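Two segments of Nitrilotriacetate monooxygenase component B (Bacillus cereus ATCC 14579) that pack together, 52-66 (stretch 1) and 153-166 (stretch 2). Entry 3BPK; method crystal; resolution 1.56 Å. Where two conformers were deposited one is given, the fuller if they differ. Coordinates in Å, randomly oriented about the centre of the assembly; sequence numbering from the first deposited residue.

Stretch 1 (52-66) IVAANPPLISVSVQR
Stretch 2 (153-166) PACDLLIGRVVRFH

The two stretches form neighbouring antiparallel strands, their N-to-C directions 160° apart and their axes approaching to 4.5 Å, and together they bury 1025 Å². Leu59 pairs with Arg161, Ser61 with Ile159, Ser63 with Leu157 and Gln65 with Cys155 as non-hydrogen-bonded pairs (CA-CA 4.0–4.7 Å). These alternate with the hydrogen-bonded pairs Ile60–Gly160, Val62–Leu158 and Val64–Asp156, whose CA atoms stand farther apart. Backbone angles are extended throughout the pairing, from -72/151 at Gln65 to -160/171 at Cys155; a cis peptide precedes Pro57.

Each hydrogen-bonded pair closes a double link. Ile60 N donates to Gly160 O (2.9 Å) and Gly160 N to Ile60 O (2.8 Å); Val62 N reaches Leu158 O at 3.0 Å and Leu158 N reaches Val62 O at 2.8 Å; Val64 N–Asp156 O and Asp156 N–Val64 O are both 2.9 Å. Single bonds extend the ladder: Val162 N to Pro58 O and Arg66 N to Ala154 O, each 2.9 Å. Pro58 lacks an amide hydrogen but still offers its carbonyl.

A salt bridge adds charge pairing beside Val64. Arg66 (chi1 m, then t, t) extends so that NE meets Asp156 OD2 at 2.8 Å and NH2 meets Asp156 OD1 at 2.9 Å; Asp156 is m. Pro153 CD covers one guanidinium face, 3.5 Å from Arg66 NH1. A water donates to Val64 O (2.9 Å) and Asp156 OD2 (2.7 Å).

Apolar side chains pack on both faces. Val64 (t) and Leu158 (m, t) meet at CG2–CD1, 3.9 Å; Ile60 (p, p) CG2 lies 4.3 Å from Val162 CG2. On this face Gly160 leaves room for Ile60, whose CD1 would lie only 3.4 Å from an ideal CB there. On the opposite face, small Ser63 (t) admits Leu157 (t, p), CB–CD1 3.6 Å, and Ser61 CB (p) lies 3.9 Å from Ile159 CD1 (m, m).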

# COMPACT_ATOMS: atom_id res chain seq x y z
N ILE B 52 -4.44 2.84 1.18
CA ILE B 52 -5.74 3.05 1.83
C ILE B 52 -6.06 1.85 2.71
O ILE B 52 -5.69 0.71 2.37
CB ILE B 52 -6.85 3.21 0.72
CG1 ILE B 52 -6.52 4.35 -0.27
CG2 ILE B 52 -8.20 3.44 1.36
CD1 ILE B 52 -7.41 4.33 -1.52
N VAL B 53 -6.78 2.08 3.82
CA VAL B 53 -7.29 0.99 4.67
C VAL B 53 -8.82 0.84 4.50
O VAL B 53 -9.33 -0.25 4.28
CB VAL B 53 -6.90 1.19 6.16
CG1 VAL B 53 -7.64 0.24 7.08
CG2 VAL B 53 -5.36 1.09 6.35
N ALA B 54 -9.53 1.96 4.58
CA ALA B 54 -11.01 1.95 4.48
C ALA B 54 -11.50 3.35 4.15
O ALA B 54 -10.76 4.33 4.29
CB ALA B 54 -11.64 1.49 5.81
N ALA B 55 -12.76 3.45 3.74
CA ALA B 55 -13.35 4.78 3.48
C ALA B 55 -14.30 5.25 4.59
O ALA B 55 -14.64 6.44 4.63
CB ALA B 55 -14.09 4.79 2.15
N ASN B 56 -14.73 4.32 5.45
CA ASN B 56 -15.70 4.61 6.52
C ASN B 56 -15.13 4.22 7.88
O ASN B 56 -15.15 3.04 8.25
CB ASN B 56 -17.00 3.85 6.27
CG ASN B 56 -17.96 3.85 7.48
OD1 ASN B 56 -18.11 4.85 8.16
ND2 ASN B 56 -18.64 2.71 7.71
N PRO B 57 -14.54 5.17 8.62
CA PRO B 57 -14.16 6.53 8.22
C PRO B 57 -12.91 6.42 7.33
O PRO B 57 -12.42 5.30 7.15
CB PRO B 57 -13.83 7.19 9.56
CG PRO B 57 -13.25 6.08 10.37
CD PRO B 57 -14.07 4.85 9.99
N PRO B 58 -12.45 7.51 6.72
CA PRO B 58 -11.25 7.42 5.85
C PRO B 58 -10.04 7.04 6.68
O PRO B 58 -9.63 7.81 7.55
CB PRO B 58 -11.16 8.83 5.22
CG PRO B 58 -11.98 9.71 6.08
CD PRO B 58 -13.07 8.86 6.68
N LEU B 59 -9.50 5.84 6.40
CA LEU B 59 -8.33 5.30 7.11
C LEU B 59 -7.24 4.98 6.10
O LEU B 59 -7.53 4.49 5.00
CB LEU B 59 -8.66 4.02 7.89
CG LEU B 59 -9.70 4.12 9.01
CD1 LEU B 59 -9.99 2.73 9.61
CD2 LEU B 59 -9.27 5.11 10.10
N ILE B 60 -5.99 5.30 6.48
CA ILE B 60 -4.81 5.04 5.63
C ILE B 60 -3.76 4.34 6.48
O ILE B 60 -3.82 4.34 7.72
CB ILE B 60 -4.25 6.32 4.98
CG1 ILE B 60 -3.76 7.31 6.04
CG2 ILE B 60 -5.35 6.99 4.12
CD1 ILE B 60 -2.38 7.02 6.61
N SER B 61 -2.81 3.68 5.80
CA SER B 61 -1.71 3.01 6.52
C SER B 61 -0.36 3.43 5.99
O SER B 61 -0.19 3.63 4.78
CB SER B 61 -1.84 1.49 6.38
OG SER B 61 -1.89 1.10 5.01
N VAL B 62 0.62 3.51 6.90
CA VAL B 62 2.00 3.75 6.49
C VAL B 62 2.86 2.85 7.38
O VAL B 62 2.76 2.93 8.61
CB VAL B 62 2.42 5.21 6.74
CG1 VAL B 62 3.87 5.43 6.31
CG2 VAL B 62 1.52 6.17 5.98
N SER B 63 3.65 1.97 6.77
CA SER B 63 4.53 1.11 7.57
C SER B 63 5.90 1.76 7.69
O SER B 63 6.57 2.01 6.67
CB SER B 63 4.61 -0.29 6.97
OG SER B 63 5.36 -1.12 7.82
N VAL B 64 6.29 2.09 8.92
CA VAL B 64 7.54 2.82 9.18
C VAL B 64 8.53 1.83 9.83
O VAL B 64 8.24 1.25 10.88
CB VAL B 64 7.30 4.02 10.13
CG1 VAL B 64 8.63 4.77 10.42
CG2 VAL B 64 6.28 4.97 9.48
N GLN B 65 9.67 1.63 9.19
CA GLN B 65 10.62 0.60 9.70
C GLN B 65 11.27 1.10 10.98
O GLN B 65 11.48 2.31 11.15
CB GLN B 65 11.68 0.27 8.65
CG GLN B 65 11.08 -0.25 7.32
CD GLN B 65 10.06 -1.40 7.53
OE1 GLN B 65 10.39 -2.48 8.10
NE2 GLN B 65 8.82 -1.19 7.06
N ARG B 66 11.65 0.16 11.86
CA ARG B 66 12.42 0.48 13.06
C ARG B 66 13.90 0.38 12.73
O ARG B 66 14.26 -0.11 11.65
CB ARG B 66 12.05 -0.47 14.20
CG ARG B 66 10.64 -0.28 14.72
CD ARG B 66 10.56 -0.70 16.14
NE ARG B 66 9.22 -0.61 16.67
CZ ARG B 66 8.86 -0.91 17.92
NH1 ARG B 66 9.78 -1.32 18.81
NH2 ARG B 66 7.59 -0.81 18.27
N PRO B 153 10.69 -5.55 17.23
CA PRO B 153 9.86 -5.46 15.98
C PRO B 153 10.63 -4.85 14.82
O PRO B 153 11.53 -4.03 15.03
CB PRO B 153 8.70 -4.54 16.40
CG PRO B 153 8.62 -4.72 17.96
CD PRO B 153 10.07 -4.80 18.35
N ALA B 154 10.25 -5.21 13.59
CA ALA B 154 10.92 -4.68 12.40
C ALA B 154 10.32 -3.33 12.01
O ALA B 154 10.95 -2.55 11.30
CB ALA B 154 10.74 -5.63 11.23
N CYS B 155 9.05 -3.11 12.38
CA CYS B 155 8.35 -1.90 11.90
C CYS B 155 7.16 -1.58 12.76
O CYS B 155 6.79 -2.36 13.63
CB CYS B 155 7.87 -2.11 10.45
SG CYS B 155 6.49 -3.28 10.33
N ASP B 156 6.56 -0.41 12.53
CA ASP B 156 5.28 -0.06 13.13
C ASP B 156 4.39 0.33 11.99
O ASP B 156 4.73 1.24 11.21
CB ASP B 156 5.42 1.12 14.10
CG ASP B 156 6.30 0.75 15.28
OD1 ASP B 156 5.74 0.12 16.21
OD2 ASP B 156 7.53 0.98 15.19
N LEU B 157 3.25 -0.36 11.91
CA LEU B 157 2.27 -0.03 10.89
C LEU B 157 1.33 1.01 11.50
O LEU B 157 0.60 0.71 12.46
CB LEU B 157 1.51 -1.29 10.48
CG LEU B 157 0.53 -1.14 9.34
CD1 LEU B 157 1.17 -0.66 8.08
CD2 LEU B 157 -0.15 -2.51 9.09
N LEU B 158 1.38 2.23 10.96
CA LEU B 158 0.59 3.35 11.51
C LEU B 158 -0.72 3.37 10.77
O LEU B 158 -0.73 3.47 9.54
CB LEU B 158 1.30 4.68 11.30
CG LEU B 158 2.73 4.72 11.92
CD1 LEU B 158 3.32 6.13 11.66
CD2 LEU B 158 2.80 4.33 13.43
N ILE B 159 -1.82 3.31 11.52
CA ILE B 159 -3.15 3.46 10.92
C ILE B 159 -3.64 4.87 11.25
O ILE B 159 -3.78 5.23 12.43
CB ILE B 159 -4.17 2.42 11.50
CG1 ILE B 159 -3.63 0.98 11.35
CG2 ILE B 159 -5.52 2.57 10.82
CD1 ILE B 159 -3.25 0.59 9.90
N GLY B 160 -3.84 5.69 10.21
CA GLY B 160 -4.22 7.09 10.43
C GLY B 160 -5.65 7.29 9.97
O GLY B 160 -6.08 6.71 8.96
N ARG B 161 -6.39 8.08 10.74
CA ARG B 161 -7.74 8.47 10.34
C ARG B 161 -7.67 9.88 9.82
O ARG B 161 -7.20 10.76 10.52
CB ARG B 161 -8.71 8.38 11.53
CG ARG B 161 -10.11 8.91 11.21
CD ARG B 161 -11.15 8.50 12.27
NE ARG B 161 -10.86 9.07 13.58
CZ ARG B 161 -11.28 10.26 14.02
NH1 ARG B 161 -12.02 11.04 13.23
NH2 ARG B 161 -10.96 10.65 15.25
N VAL B 162 -8.13 10.07 8.58
CA VAL B 162 -8.11 11.41 7.97
C VAL B 162 -9.21 12.27 8.61
O VAL B 162 -10.40 11.88 8.62
CB VAL B 162 -8.35 11.35 6.43
CG1 VAL B 162 -8.32 12.77 5.81
CG2 VAL B 162 -7.33 10.42 5.77
N VAL B 163 -8.79 13.41 9.17
CA VAL B 163 -9.75 14.35 9.79
C VAL B 163 -9.94 15.64 8.97
O VAL B 163 -10.87 16.41 9.22
CB VAL B 163 -9.39 14.65 11.25
CG1 VAL B 163 -9.52 13.38 12.08
CG2 VAL B 163 -7.96 15.25 11.36
N ARG B 164 -9.05 15.85 7.99
CA ARG B 164 -9.24 16.94 7.01
C ARG B 164 -8.51 16.61 5.73
O ARG B 164 -7.37 16.13 5.77
CB ARG B 164 -8.70 18.27 7.56
CG ARG B 164 -9.21 19.49 6.78
CD ARG B 164 -10.72 19.65 7.03
NE ARG B 164 -11.03 20.51 8.18
CZ ARG B 164 -11.77 20.16 9.23
NH1 ARG B 164 -12.24 18.91 9.36
NH2 ARG B 164 -12.02 21.07 10.19
N PHE B 165 -9.18 16.86 4.61
CA PHE B 165 -8.55 16.77 3.30
C PHE B 165 -8.29 18.20 2.83
O PHE B 165 -9.16 19.08 3.04
CB PHE B 165 -9.48 16.18 2.27
CG PHE B 165 -9.70 14.69 2.39
CD1 PHE B 165 -8.79 13.79 1.85
CD2 PHE B 165 -10.88 14.20 2.96
CE1 PHE B 165 -9.04 12.41 1.88
CE2 PHE B 165 -11.12 12.84 3.02
CZ PHE B 165 -10.19 11.94 2.47
N HIS B 166 -7.14 18.43 2.20
CA HIS B 166 -6.81 19.70 1.54
C HIS B 166 -6.45 19.35 0.11
O HIS B 166 -5.54 18.56 -0.12
CB HIS B 166 -5.60 20.35 2.18
CG HIS B 166 -5.81 20.70 3.63
ND1 HIS B 166 -6.43 21.87 4.02
CD2 HIS B 166 -5.54 20.01 4.76
CE1 HIS B 166 -6.50 21.90 5.34
NE2 HIS B 166 -5.97 20.78 5.82
O HOH W 1 8.73 2.63 13.44
O HOH W 2 13.83 -3.14 10.99